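Local coordinates for ketosynthase (PDB 6KXD), which probably serves as the chain-length-factor partner in the ketosynthase heterodimer that extends the ishigamide chain in a highly reducing type II polyketide synthase, at residues B[132-137]-B[142-147]; B[190-195]-B[238-243]; B[41-46]-B[343-348]; B[84-89]-B[229-234]; B[272-277]-B[308-313]. All blocks are in the same frame, centred on the assembly; numbering follows the deposited sequence.

The five contacts illustrate how chemistry follows depth in one fold. Contacts 2 and 5 are buried and mainly apolar: a methionine laid on a strand, and a leucine set against a helix. Contacts 1 and 3 lie at the surface on opposite sides of the chain's centre and rely on polar groups, an amide gripping a backbone N-H in the first and, in the second, a salt bridge whose arginine is less surely placed. Contact 4, partly buried and nearest the middle, uses a paired arginine-glutamate bridge. Contacts 2 and 4 share strand 229-240, although their centres are about 27 Å apart. Residues of contacts 1, 2 and 5 also reach the neighbouring subunit, whereas contacts 3 and 4 stay within the chain.

Contact 1: B[132-137]-B[142-147]; sequences LRQSYT and FYVDAG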
# COMPACT_ATOMS: atom_id res chain seq x y z
N LEU B 132 -0.75 -2.54 -21.15
CA LEU B 132 -1.95 -1.97 -21.77
C LEU B 132 -1.71 -1.65 -23.25
O LEU B 132 -2.64 -1.85 -24.07
CB LEU B 132 -2.39 -0.74 -20.97
CG LEU B 132 -3.04 -1.08 -19.64
CD1 LEU B 132 -3.22 0.18 -18.81
CD2 LEU B 132 -4.38 -1.76 -19.81
N ARG B 133 -0.52 -1.19 -23.60
CA ARG B 133 -0.23 -0.92 -25.02
C ARG B 133 -0.45 -2.24 -25.79
O ARG B 133 -1.12 -2.25 -26.81
CB ARG B 133 1.15 -0.27 -25.21
CG ARG B 133 1.18 1.20 -24.81
CD ARG B 133 2.55 1.85 -24.87
NE ARG B 133 3.05 1.96 -26.24
CZ ARG B 133 2.70 2.91 -27.11
NH1 ARG B 133 1.81 3.83 -26.80
NH2 ARG B 133 3.26 2.93 -28.31
N GLN B 134 0.03 -3.36 -25.24
CA GLN B 134 -0.12 -4.64 -25.90
C GLN B 134 -1.60 -5.00 -26.02
O GLN B 134 -2.07 -5.43 -27.08
CB GLN B 134 0.68 -5.72 -25.17
CG GLN B 134 2.19 -5.60 -25.35
CD GLN B 134 2.92 -6.34 -24.26
OE1 GLN B 134 2.32 -7.02 -23.42
NE2 GLN B 134 4.23 -6.17 -24.22
N SER B 135 -2.35 -4.79 -24.94
CA SER B 135 -3.72 -5.04 -24.88
C SER B 135 -4.45 -4.30 -26.00
O SER B 135 -5.39 -4.82 -26.54
CB SER B 135 -4.27 -4.60 -23.56
OG SER B 135 -5.66 -4.79 -23.52
N TYR B 136 -4.04 -3.07 -26.29
CA TYR B 136 -4.75 -2.23 -27.25
C TYR B 136 -4.36 -2.59 -28.69
O TYR B 136 -5.19 -2.47 -29.58
CB TYR B 136 -4.52 -0.74 -26.99
CG TYR B 136 -5.40 -0.20 -25.89
CD1 TYR B 136 -6.78 -0.17 -26.02
CD2 TYR B 136 -4.86 0.28 -24.70
CE1 TYR B 136 -7.61 0.31 -25.02
CE2 TYR B 136 -5.67 0.75 -23.69
CZ TYR B 136 -7.05 0.78 -23.84
OH TYR B 136 -7.85 1.26 -22.84
N THR B 137 -3.11 -2.98 -28.91
CA THR B 137 -2.50 -3.00 -30.26
C THR B 137 -2.25 -4.42 -30.79
O THR B 137 -1.97 -4.59 -31.96
CB THR B 137 -1.17 -2.23 -30.26
OG1 THR B 137 -0.28 -2.90 -29.37
CG2 THR B 137 -1.34 -0.77 -29.87
N PHE B 142 -6.02 -9.45 -24.59
CA PHE B 142 -5.35 -10.14 -23.49
C PHE B 142 -4.11 -10.86 -24.03
O PHE B 142 -3.55 -11.70 -23.32
CB PHE B 142 -6.33 -11.07 -22.80
CG PHE B 142 -6.85 -12.19 -23.66
CD1 PHE B 142 -7.89 -11.98 -24.55
CD2 PHE B 142 -6.33 -13.47 -23.53
CE1 PHE B 142 -8.40 -13.03 -25.30
CE2 PHE B 142 -6.84 -14.52 -24.29
CZ PHE B 142 -7.88 -14.29 -25.17
N TYR B 143 -3.70 -10.47 -25.24
CA TYR B 143 -2.47 -10.93 -25.89
C TYR B 143 -1.32 -10.01 -25.48
O TYR B 143 -0.80 -9.18 -26.22
CB TYR B 143 -2.66 -11.07 -27.40
CG TYR B 143 -3.52 -12.27 -27.79
CD1 TYR B 143 -4.30 -12.94 -26.85
CD2 TYR B 143 -3.59 -12.72 -29.11
CE1 TYR B 143 -5.09 -14.03 -27.17
CE2 TYR B 143 -4.39 -13.81 -29.46
CZ TYR B 143 -5.14 -14.47 -28.49
OH TYR B 143 -5.94 -15.54 -28.78
N VAL B 144 -0.89 -10.24 -24.24
CA VAL B 144 0.14 -9.47 -23.59
C VAL B 144 1.36 -10.37 -23.40
O VAL B 144 1.25 -11.63 -23.48
CB VAL B 144 -0.39 -8.96 -22.23
CG1 VAL B 144 -1.63 -8.11 -22.40
CG2 VAL B 144 -0.67 -10.10 -21.27
N ASP B 145 2.51 -9.73 -23.12
CA ASP B 145 3.72 -10.41 -22.59
C ASP B 145 3.37 -11.01 -21.22
O ASP B 145 3.43 -10.34 -20.19
CB ASP B 145 4.90 -9.46 -22.61
CG ASP B 145 6.22 -10.09 -22.18
OD1 ASP B 145 6.17 -11.18 -21.60
OD2 ASP B 145 7.25 -9.45 -22.40
N ALA B 146 3.02 -12.29 -21.20
CA ALA B 146 2.53 -12.96 -20.01
C ALA B 146 3.64 -13.08 -18.95
O ALA B 146 3.33 -13.14 -17.78
CB ALA B 146 1.95 -14.30 -20.36
N GLY B 147 4.89 -13.11 -19.40
CA GLY B 147 6.06 -13.21 -18.52
C GLY B 147 6.23 -11.92 -17.71
O GLY B 147 6.83 -11.94 -16.67
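Gln-134 and Val-144 bring their CA atoms to 5.4 Å, and Ser-135 and Phe-142 theirs to 5.5 Å, where the last turns of helix 125-137 are met by the loop that doubles back from its end. The side chain of Gln-134 spans the gap. Its CG stands anti to the carbonyl carbon (chi1 -73°) and the chain then runs extended, carrying OE1 to 2.7 Å from Asp-145 N. The N-H points almost straight at the oxygen, at 169°, but the donor lies above the amide plane, 47° out of it. The same OE1 rests 3.3 Å from Val-144 CA, while NE2 passes 3.7 Å from Asp-145 CB. The loop bends here through an inverse gamma turn centred on Tyr-143, closed by a weak bond from Val-144 N to Phe-142 O, and the carbonyl of Tyr-143 is taken by Asn-138. Val-144 CG1 lies near the helix backbone, 4.2 Å from Ser-135 N. Asp-145 turns its carboxylate away to a salt bridge with Lys-83. Ser-135 OG bonds both to Pro-141 O, just ahead of the loop segment, and to Arg-202 of a neighbouring subunit, which places this surface contact at the subunit interface.

Contact 2: B[190-195]-B[238-243]; sequences RLMGQG and VEQAEA
Met-192 lays its thioether across the strand that carries Val-238, Glu-239 and Gln-240, a case of helix-on-strand packing in the thiolase-type fold of ketosynthases: the last turn of helix 180-193 sits against the end of strand 229-240. Met-192 leaves its helix toward the strand. Its chain stays straight through chi2, and the bend at chi3 (73°) brings the terminal methyl down onto the strand backbone. Met-192 and Val-238 meet at a slant, SD against Val-238 CG1 at 3.8 Å. On its other flank the methyl meets Gln-240, with CE 3.7 Å from Gln-240 CG. The Gln-240 chain is bent at chi2, so that its outer part comes back toward the helix. With an alanine in place of Gln-240, one flank of the Met-192 methyl would probably lose its cover and a gap would open between helix end and strand. Glu-239 faces the other way and bonds with Thr-23 and Glu-245 N. The helix itself closes in a Schellman motif at Gly-195, which has positive phi; Gly-195 N bonds to Met-192 O at 2.9 Å. The methyl's nearest neighbour across the contact is backbone: Met-192 CE is 3.5 Å from Glu-239 C.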
# COMPACT_ATOMS: atom_id res chain seq x y z
N ARG B 190 5.40 1.54 13.80
CA ARG B 190 4.21 1.11 14.50
C ARG B 190 4.15 -0.41 14.64
O ARG B 190 3.94 -0.92 15.72
CB ARG B 190 2.98 1.59 13.77
CG ARG B 190 2.80 3.08 13.93
CD ARG B 190 1.40 3.37 14.32
NE ARG B 190 1.31 4.79 14.62
CZ ARG B 190 0.78 5.71 13.83
NH1 ARG B 190 0.26 5.39 12.64
NH2 ARG B 190 0.80 6.96 14.26
N LEU B 191 4.37 -1.14 13.54
CA LEU B 191 4.32 -2.61 13.60
C LEU B 191 5.38 -3.16 14.55
O LEU B 191 5.09 -4.14 15.27
CB LEU B 191 4.42 -3.24 12.21
CG LEU B 191 3.04 -3.49 11.61
CD1 LEU B 191 2.29 -2.19 11.31
CD2 LEU B 191 3.13 -4.35 10.35
N MET B 192 6.58 -2.59 14.53
CA MET B 192 7.62 -3.06 15.43
C MET B 192 7.21 -2.75 16.87
O MET B 192 7.40 -3.61 17.73
CB MET B 192 8.94 -2.36 15.14
CG MET B 192 9.53 -2.77 13.85
SD MET B 192 11.01 -1.81 13.56
CE MET B 192 12.10 -2.58 14.74
N GLY B 193 6.60 -1.58 17.06
CA GLY B 193 6.00 -1.13 18.31
C GLY B 193 5.00 -2.14 18.86
O GLY B 193 4.86 -2.28 20.09
N GLN B 194 4.32 -2.85 17.97
CA GLN B 194 3.31 -3.81 18.37
C GLN B 194 3.87 -5.24 18.39
O GLN B 194 3.12 -6.18 18.59
CB GLN B 194 2.11 -3.68 17.45
CG GLN B 194 1.44 -2.31 17.56
CD GLN B 194 1.04 -2.01 18.99
OE1 GLN B 194 1.51 -1.06 19.62
NE2 GLN B 194 0.20 -2.87 19.52
N GLY B 195 5.17 -5.40 18.12
CA GLY B 195 5.81 -6.68 18.21
C GLY B 195 5.55 -7.54 16.98
O GLY B 195 5.75 -8.71 17.02
N VAL B 238 15.95 -1.15 10.14
CA VAL B 238 15.45 -0.58 11.38
C VAL B 238 15.30 -1.67 12.44
O VAL B 238 14.76 -2.74 12.18
CB VAL B 238 14.10 0.14 11.14
CG1 VAL B 238 13.53 0.73 12.41
CG2 VAL B 238 14.27 1.21 10.07
N GLU B 239 15.73 -1.36 13.65
CA GLU B 239 15.67 -2.27 14.81
C GLU B 239 15.18 -1.48 16.02
O GLU B 239 15.08 -0.25 15.96
CB GLU B 239 17.06 -2.85 15.10
CG GLU B 239 17.82 -3.24 13.87
CD GLU B 239 19.02 -4.10 14.16
OE1 GLU B 239 20.06 -3.89 13.54
OE2 GLU B 239 18.87 -5.01 15.03
N GLN B 240 14.84 -2.20 17.09
CA GLN B 240 14.49 -1.60 18.36
C GLN B 240 15.82 -1.29 19.06
O GLN B 240 16.78 -2.09 18.98
CB GLN B 240 13.60 -2.54 19.17
CG GLN B 240 12.39 -3.05 18.40
CD GLN B 240 11.13 -2.34 18.80
OE1 GLN B 240 10.90 -1.17 18.48
NE2 GLN B 240 10.29 -3.07 19.50
N ALA B 241 15.89 -0.11 19.68
CA ALA B 241 17.19 0.37 20.16
C ALA B 241 17.77 -0.67 21.15
O ALA B 241 18.91 -1.12 20.97
CB ALA B 241 17.01 1.74 20.77
N GLU B 242 16.92 -1.16 22.05
CA GLU B 242 17.29 -2.19 23.05
C GLU B 242 18.00 -3.37 22.36
O GLU B 242 19.11 -3.78 22.77
CB GLU B 242 16.09 -2.80 23.77
CG GLU B 242 15.05 -1.79 24.23
CD GLU B 242 13.96 -1.53 23.21
OE1 GLU B 242 13.27 -2.50 22.79
OE2 GLU B 242 13.80 -0.36 22.83
N ALA B 243 17.36 -3.88 21.31
CA ALA B 243 17.69 -5.17 20.78
C ALA B 243 18.68 -5.05 19.61
O ALA B 243 19.05 -6.04 19.02
CB ALA B 243 16.42 -5.87 20.37

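Contact 3: B[41-46]-B[343-348]; sequences GVRAGA and AAEADA
Arg-43 and Glu-345 make the ionic part of this contact. The salt bridge runs from Arg-43 NH2 to Glu-345 OE2 at 2.6 Å, but the modelled NH2 is crowded against the carboxylate, so its exact place is doubtful and little should be read into the short distance. Arg-43 is extended from CG to NE, and its CG lies opposite the carbonyl carbon (chi1 -82°), whereas Glu-345 is bent at chi2. The two side chains cross at about a right angle. As modelled, their flat groups are turned 85° apart, with the carboxylate at the guanidinium edge, an orientation as uncertain as NH2 itself.

Hydrogen bonding gives the arginine a second hold, since its NE bonds to Ala-342 O at the end of helix 332-344.

The backbones come near each other at Arg-43 and Ala-343, their CA atoms 6.1 Å apart, and Arg-43 partly shields Ala-343 without close contact. Apolar packing between the helices comes from Val-42, which rests on Ala-339 and Ala-342, and also on Tyr-31.

Both segments are helix ends. Helix 35-44 stops in a Schellman motif at Gly-45, where positive phi lets Ala-46 N bond back to Gly-41 O at 2.9 Å. Helix 332-344 passes directly into a type II beta turn from Ala-344 to Asp-347, with Glu-345 and Ala-346 at its two central positions. The arrangement is that of two neighbouring helix C-termini tied together at the protein surface by an arginine from one and a turn glutamate from the other.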
# COMPACT_ATOMS: atom_id res chain seq x y z
N GLY B 41 28.32 10.94 -3.47
CA GLY B 41 27.59 11.95 -4.26
C GLY B 41 27.00 13.04 -3.38
O GLY B 41 27.01 14.24 -3.73
N VAL B 42 26.46 12.62 -2.23
CA VAL B 42 25.81 13.53 -1.32
C VAL B 42 26.86 14.47 -0.70
O VAL B 42 26.64 15.68 -0.54
CB VAL B 42 25.03 12.78 -0.23
CG1 VAL B 42 24.75 13.69 0.96
CG2 VAL B 42 23.74 12.21 -0.80
N ARG B 43 27.98 13.89 -0.29
CA ARG B 43 28.99 14.66 0.41
C ARG B 43 29.62 15.63 -0.57
O ARG B 43 30.01 16.72 -0.18
CB ARG B 43 30.01 13.70 0.99
CG ARG B 43 29.57 13.08 2.31
CD ARG B 43 30.40 11.84 2.47
NE ARG B 43 29.97 11.05 3.59
CZ ARG B 43 30.38 9.83 3.80
NH1 ARG B 43 31.43 9.39 3.12
NH2 ARG B 43 29.74 9.08 4.67
N ALA B 44 29.73 15.21 -1.83
CA ALA B 44 30.34 16.02 -2.88
C ALA B 44 29.36 17.07 -3.40
O ALA B 44 29.80 17.96 -4.16
CB ALA B 44 30.81 15.13 -4.00
N GLY B 45 28.06 16.93 -3.09
CA GLY B 45 26.99 17.65 -3.74
C GLY B 45 27.12 17.54 -5.24
O GLY B 45 27.01 18.55 -5.96
N ALA B 46 27.36 16.32 -5.73
CA ALA B 46 27.61 16.07 -7.13
C ALA B 46 26.31 16.17 -7.92
O ALA B 46 25.23 15.90 -7.40
CB ALA B 46 28.26 14.71 -7.31
N ALA B 343 25.82 12.40 5.24
CA ALA B 343 26.37 13.65 5.80
C ALA B 343 26.93 13.40 7.20
O ALA B 343 27.99 13.96 7.59
CB ALA B 343 25.31 14.70 5.87
N ALA B 344 26.21 12.58 7.97
CA ALA B 344 26.55 12.30 9.34
C ALA B 344 27.76 11.35 9.43
O ALA B 344 28.57 11.54 10.29
CB ALA B 344 25.36 11.76 10.10
N GLU B 345 27.81 10.30 8.60
CA GLU B 345 28.82 9.27 8.68
C GLU B 345 30.19 9.95 8.45
O GLU B 345 30.33 10.86 7.60
CB GLU B 345 28.58 8.15 7.66
CG GLU B 345 29.73 7.15 7.49
CD GLU B 345 30.00 6.75 6.03
OE1 GLU B 345 29.04 6.25 5.37
OE2 GLU B 345 31.14 7.00 5.52
N ALA B 346 31.17 9.53 9.26
CA ALA B 346 32.61 9.88 9.11
C ALA B 346 32.78 11.38 9.40
O ALA B 346 33.58 12.09 8.78
CB ALA B 346 33.11 9.47 7.74
N ASP B 347 31.95 11.87 10.35
CA ASP B 347 31.98 13.26 10.77
C ASP B 347 31.43 13.34 12.19
O ASP B 347 30.23 13.53 12.39
CB ASP B 347 31.20 14.18 9.83
CG ASP B 347 31.32 15.64 10.25
OD1 ASP B 347 32.32 15.98 10.97
OD2 ASP B 347 30.42 16.43 9.92
N ALA B 348 32.35 13.21 13.15
CA ALA B 348 32.07 13.18 14.59
C ALA B 348 31.16 14.35 15.01
O ALA B 348 30.45 14.23 16.00
CB ALA B 348 33.37 13.17 15.36

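Contact 4: B[84-89]-B[229-234]; sequences MDRLTA and LGEGCG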
# COMPACT_ATOMS: atom_id res chain seq x y z
N MET B 84 12.01 -8.62 -15.84
CA MET B 84 11.94 -7.94 -14.55
C MET B 84 11.83 -6.44 -14.77
O MET B 84 12.58 -5.83 -15.52
CB MET B 84 13.17 -8.22 -13.70
CG MET B 84 13.15 -7.46 -12.38
SD MET B 84 14.52 -7.88 -11.33
CE MET B 84 14.18 -9.60 -11.00
N ASP B 85 10.91 -5.83 -14.02
CA ASP B 85 10.76 -4.39 -14.08
C ASP B 85 11.92 -3.73 -13.33
O ASP B 85 12.48 -4.24 -12.34
CB ASP B 85 9.43 -3.95 -13.51
CG ASP B 85 9.29 -4.37 -12.06
OD1 ASP B 85 9.38 -5.57 -11.78
OD2 ASP B 85 9.13 -3.46 -11.20
N ARG B 86 12.25 -2.53 -13.77
CA ARG B 86 13.35 -1.82 -13.24
C ARG B 86 13.10 -1.51 -11.76
O ARG B 86 14.03 -1.55 -10.99
CB ARG B 86 13.57 -0.59 -14.10
CG ARG B 86 14.79 0.23 -13.73
CD ARG B 86 14.90 1.30 -14.79
NE ARG B 86 16.04 2.14 -14.58
CZ ARG B 86 17.27 1.85 -14.99
NH1 ARG B 86 17.49 0.74 -15.67
NH2 ARG B 86 18.26 2.67 -14.70
N LEU B 87 11.85 -1.24 -11.37
CA LEU B 87 11.53 -0.87 -10.01
C LEU B 87 11.95 -2.01 -9.09
O LEU B 87 12.74 -1.82 -8.15
CB LEU B 87 10.03 -0.57 -9.88
CG LEU B 87 9.56 -0.34 -8.45
CD1 LEU B 87 10.23 0.90 -7.88
CD2 LEU B 87 8.06 -0.22 -8.41
N THR B 88 11.50 -3.21 -9.46
CA THR B 88 11.85 -4.37 -8.69
C THR B 88 13.36 -4.53 -8.67
O THR B 88 13.93 -4.84 -7.59
CB THR B 88 11.20 -5.65 -9.21
OG1 THR B 88 9.79 -5.60 -8.98
CG2 THR B 88 11.77 -6.88 -8.55
N ALA B 89 13.99 -4.36 -9.81
CA ALA B 89 15.44 -4.56 -9.90
C ALA B 89 16.15 -3.59 -8.95
O ALA B 89 17.08 -3.98 -8.24
CB ALA B 89 15.92 -4.37 -11.31
N LEU B 229 13.79 14.28 -13.78
CA LEU B 229 13.32 13.10 -13.04
C LEU B 229 14.52 12.22 -12.72
O LEU B 229 15.40 12.02 -13.54
CB LEU B 229 12.30 12.33 -13.88
CG LEU B 229 10.97 13.05 -14.10
CD1 LEU B 229 10.09 12.30 -15.08
CD2 LEU B 229 10.25 13.24 -12.76
N GLY B 230 14.47 11.65 -11.52
CA GLY B 230 15.47 10.71 -11.06
C GLY B 230 14.81 9.41 -10.68
O GLY B 230 13.59 9.19 -10.85
N GLU B 231 15.63 8.50 -10.19
CA GLU B 231 15.12 7.22 -9.86
C GLU B 231 16.02 6.59 -8.81
O GLU B 231 17.18 6.98 -8.63
CB GLU B 231 15.06 6.33 -11.11
CG GLU B 231 16.43 6.09 -11.70
CD GLU B 231 16.54 4.96 -12.71
OE1 GLU B 231 15.55 4.25 -12.90
OE2 GLU B 231 17.62 4.80 -13.31
N GLY B 232 15.53 5.50 -8.27
CA GLY B 232 16.33 4.63 -7.56
C GLY B 232 15.59 4.06 -6.37
O GLY B 232 14.37 4.05 -6.30
N CYS B 233 16.37 3.60 -5.40
CA CYS B 233 15.81 3.01 -4.20
C CYS B 233 16.74 3.27 -3.02
O CYS B 233 17.95 3.11 -3.11
CB CYS B 233 15.63 1.50 -4.35
SG CYS B 233 15.09 0.62 -2.86
N GLY B 234 16.15 3.67 -1.90
CA GLY B 234 16.83 3.75 -0.64
C GLY B 234 16.17 2.84 0.34
O GLY B 234 14.91 2.78 0.35
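Arg-86 sets one side of its guanidinium edge-on along the carboxylate of Glu-231, pairing nitrogens with oxygens one to one. NE gives its hydrogen to Glu-231 OE1 at 2.7 Å and 165°, and NH2 gives one to Glu-231 OE2 at 2.6 Å and 173°. Both oxygens use their syn lone pairs, both lie close to the guanidinium plane, and the two flat groups are only 13° from coplanar: a side-on bidentate salt bridge, which probably limits rotation of both groups. Arg-86 reaches there with its chain extended from CG to NE, while Glu-231 places CG between its backbone N and carbonyl carbon before running straight outward; the two chains meet at about a right angle. Each oxygen has a second donor, OE1 from Phe-208 N and OE2 from Val-67 N, which brings the grip on this buried carboxylate to four bonds.

In the ketosynthase fold represented here, the bridge joins the first turn of helix 86-99 to Glu-231, at the break in strand 229-240. That helix begins with Asp-85 as its N-cap: Thr-88 N bonds to Asp-85 OD2 at 3.0 Å, met from above the carboxylate plane. Thr-88 OG1 bonds to Asp-85 OD1 at 2.8 Å, here through the syn lone pair, and bonds also to His-156. The Glu-207 carboxylate accepts from Leu-87 N, also in the first turn, and Glu-207 touches Arg-86 as well. Gly-232, the next residue after Glu-231 and already in the strand, has a positive phi, a conformation in which a CB would be jammed against the carbonyl oxygen of Glu-231.

Contact 5: B[272-277]-B[308-313]; sequences CARRAL and AALVPA
Leu-310 divides its two methyls between separate partners on helix 265-280. Its CG swings anti to the backbone N (chi1 -176°), and chi2 of 81° directs CD2 to the alanine and leucine of the opposing helix and CD1 to the arginine. CD2 presses on Ala-273 CB at 3.3 Å, closer than carbon atoms usually come, so the fit is tight. The same methyl meets Leu-277 CD1 at 4.0 Å, the two leucines pointing at each other tip to tip; Leu-277 gets there with CG beside its own backbone N (chi1 -73°) and a straight chi2. Arg-274, extended from CG to NE, runs alongside Leu-310, the two chains heading opposite ways. The guanidinium turns one face to the leucine, but the modelled atoms there are too close for the detail to be trusted. A serine in place of Leu-310 would probably open a gap above Ala-273 and leave the end of Leu-277 without its apolar mate.

The helix 298-310 ends here, Val-311 being the first residue out of helical angles, and Val-311 and Leu-277 both lean on Val-287 of strand 287-291. On its other face helix 265-280 packs Cys-272 and Ala-276 on strands 250-259 and 365-373.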
# COMPACT_ATOMS: atom_id res chain seq x y z
N CYS B 272 3.15 20.23 10.32
CA CYS B 272 3.65 18.90 10.40
C CYS B 272 5.01 18.84 11.11
O CYS B 272 5.21 18.02 11.99
CB CYS B 272 3.78 18.34 8.99
SG CYS B 272 3.92 16.54 9.03
N ALA B 273 5.92 19.74 10.73
CA ALA B 273 7.28 19.81 11.28
C ALA B 273 7.20 20.16 12.76
O ALA B 273 7.82 19.55 13.61
CB ALA B 273 8.11 20.79 10.52
N ARG B 274 6.34 21.13 13.10
CA ARG B 274 6.28 21.56 14.52
C ARG B 274 5.76 20.42 15.39
O ARG B 274 6.31 20.18 16.49
CB ARG B 274 5.39 22.79 14.68
CG ARG B 274 6.10 24.04 14.21
CD ARG B 274 5.41 25.31 14.66
NE ARG B 274 6.05 26.42 13.97
CZ ARG B 274 7.26 26.91 14.24
NH1 ARG B 274 7.92 26.58 15.34
NH2 ARG B 274 7.80 27.76 13.39
N ARG B 275 4.77 19.67 14.88
CA ARG B 275 4.28 18.53 15.57
C ARG B 275 5.39 17.47 15.68
O ARG B 275 5.55 16.93 16.74
CB ARG B 275 3.05 17.91 14.89
CG ARG B 275 2.31 16.88 15.74
CD ARG B 275 0.95 16.50 15.14
NE ARG B 275 -0.18 16.67 16.07
CZ ARG B 275 -0.89 17.80 16.23
NH1 ARG B 275 -0.61 18.89 15.53
NH2 ARG B 275 -1.89 17.84 17.10
N ALA B 276 6.12 17.21 14.60
CA ALA B 276 7.18 16.20 14.63
C ALA B 276 8.25 16.60 15.67
O ALA B 276 8.77 15.78 16.45
CB ALA B 276 7.76 16.01 13.27
N LEU B 277 8.59 17.87 15.70
CA LEU B 277 9.61 18.33 16.64
C LEU B 277 9.10 18.23 18.08
O LEU B 277 9.80 17.69 18.97
CB LEU B 277 10.01 19.75 16.26
CG LEU B 277 10.86 19.89 15.01
CD1 LEU B 277 10.88 21.34 14.56
CD2 LEU B 277 12.29 19.40 15.22
N ALA B 308 12.88 26.97 5.82
CA ALA B 308 13.90 27.99 5.86
C ALA B 308 13.56 28.93 7.00
O ALA B 308 14.43 29.59 7.51
CB ALA B 308 13.98 28.72 4.54
N ALA B 309 12.29 28.99 7.38
CA ALA B 309 11.87 29.83 8.54
C ALA B 309 11.90 29.07 9.87
O ALA B 309 12.03 29.65 10.94
CB ALA B 309 10.49 30.34 8.27
N LEU B 310 11.67 27.77 9.81
CA LEU B 310 11.43 26.96 10.94
C LEU B 310 12.73 26.48 11.57
O LEU B 310 12.77 26.36 12.79
CB LEU B 310 10.60 25.75 10.54
CG LEU B 310 10.21 24.86 11.71
CD1 LEU B 310 9.02 25.44 12.42
CD2 LEU B 310 9.95 23.44 11.29
N VAL B 311 13.75 26.13 10.77
CA VAL B 311 14.96 25.54 11.33
C VAL B 311 16.12 26.51 11.19
O VAL B 311 16.07 27.48 10.42
CB VAL B 311 15.26 24.17 10.69
CG1 VAL B 311 14.10 23.21 10.93
CG2 VAL B 311 15.57 24.31 9.22
N PRO B 312 17.23 26.32 11.95
CA PRO B 312 18.40 27.17 11.79
C PRO B 312 18.84 27.14 10.33
O PRO B 312 18.84 26.03 9.72
CB PRO B 312 19.46 26.49 12.67
CG PRO B 312 18.67 25.76 13.69
CD PRO B 312 17.47 25.25 12.93
N ALA B 313 19.23 28.30 9.79
CA ALA B 313 19.66 28.36 8.39
C ALA B 313 20.77 27.34 8.12
O ALA B 313 20.81 26.74 7.06
CB ALA B 313 20.11 29.75 8.02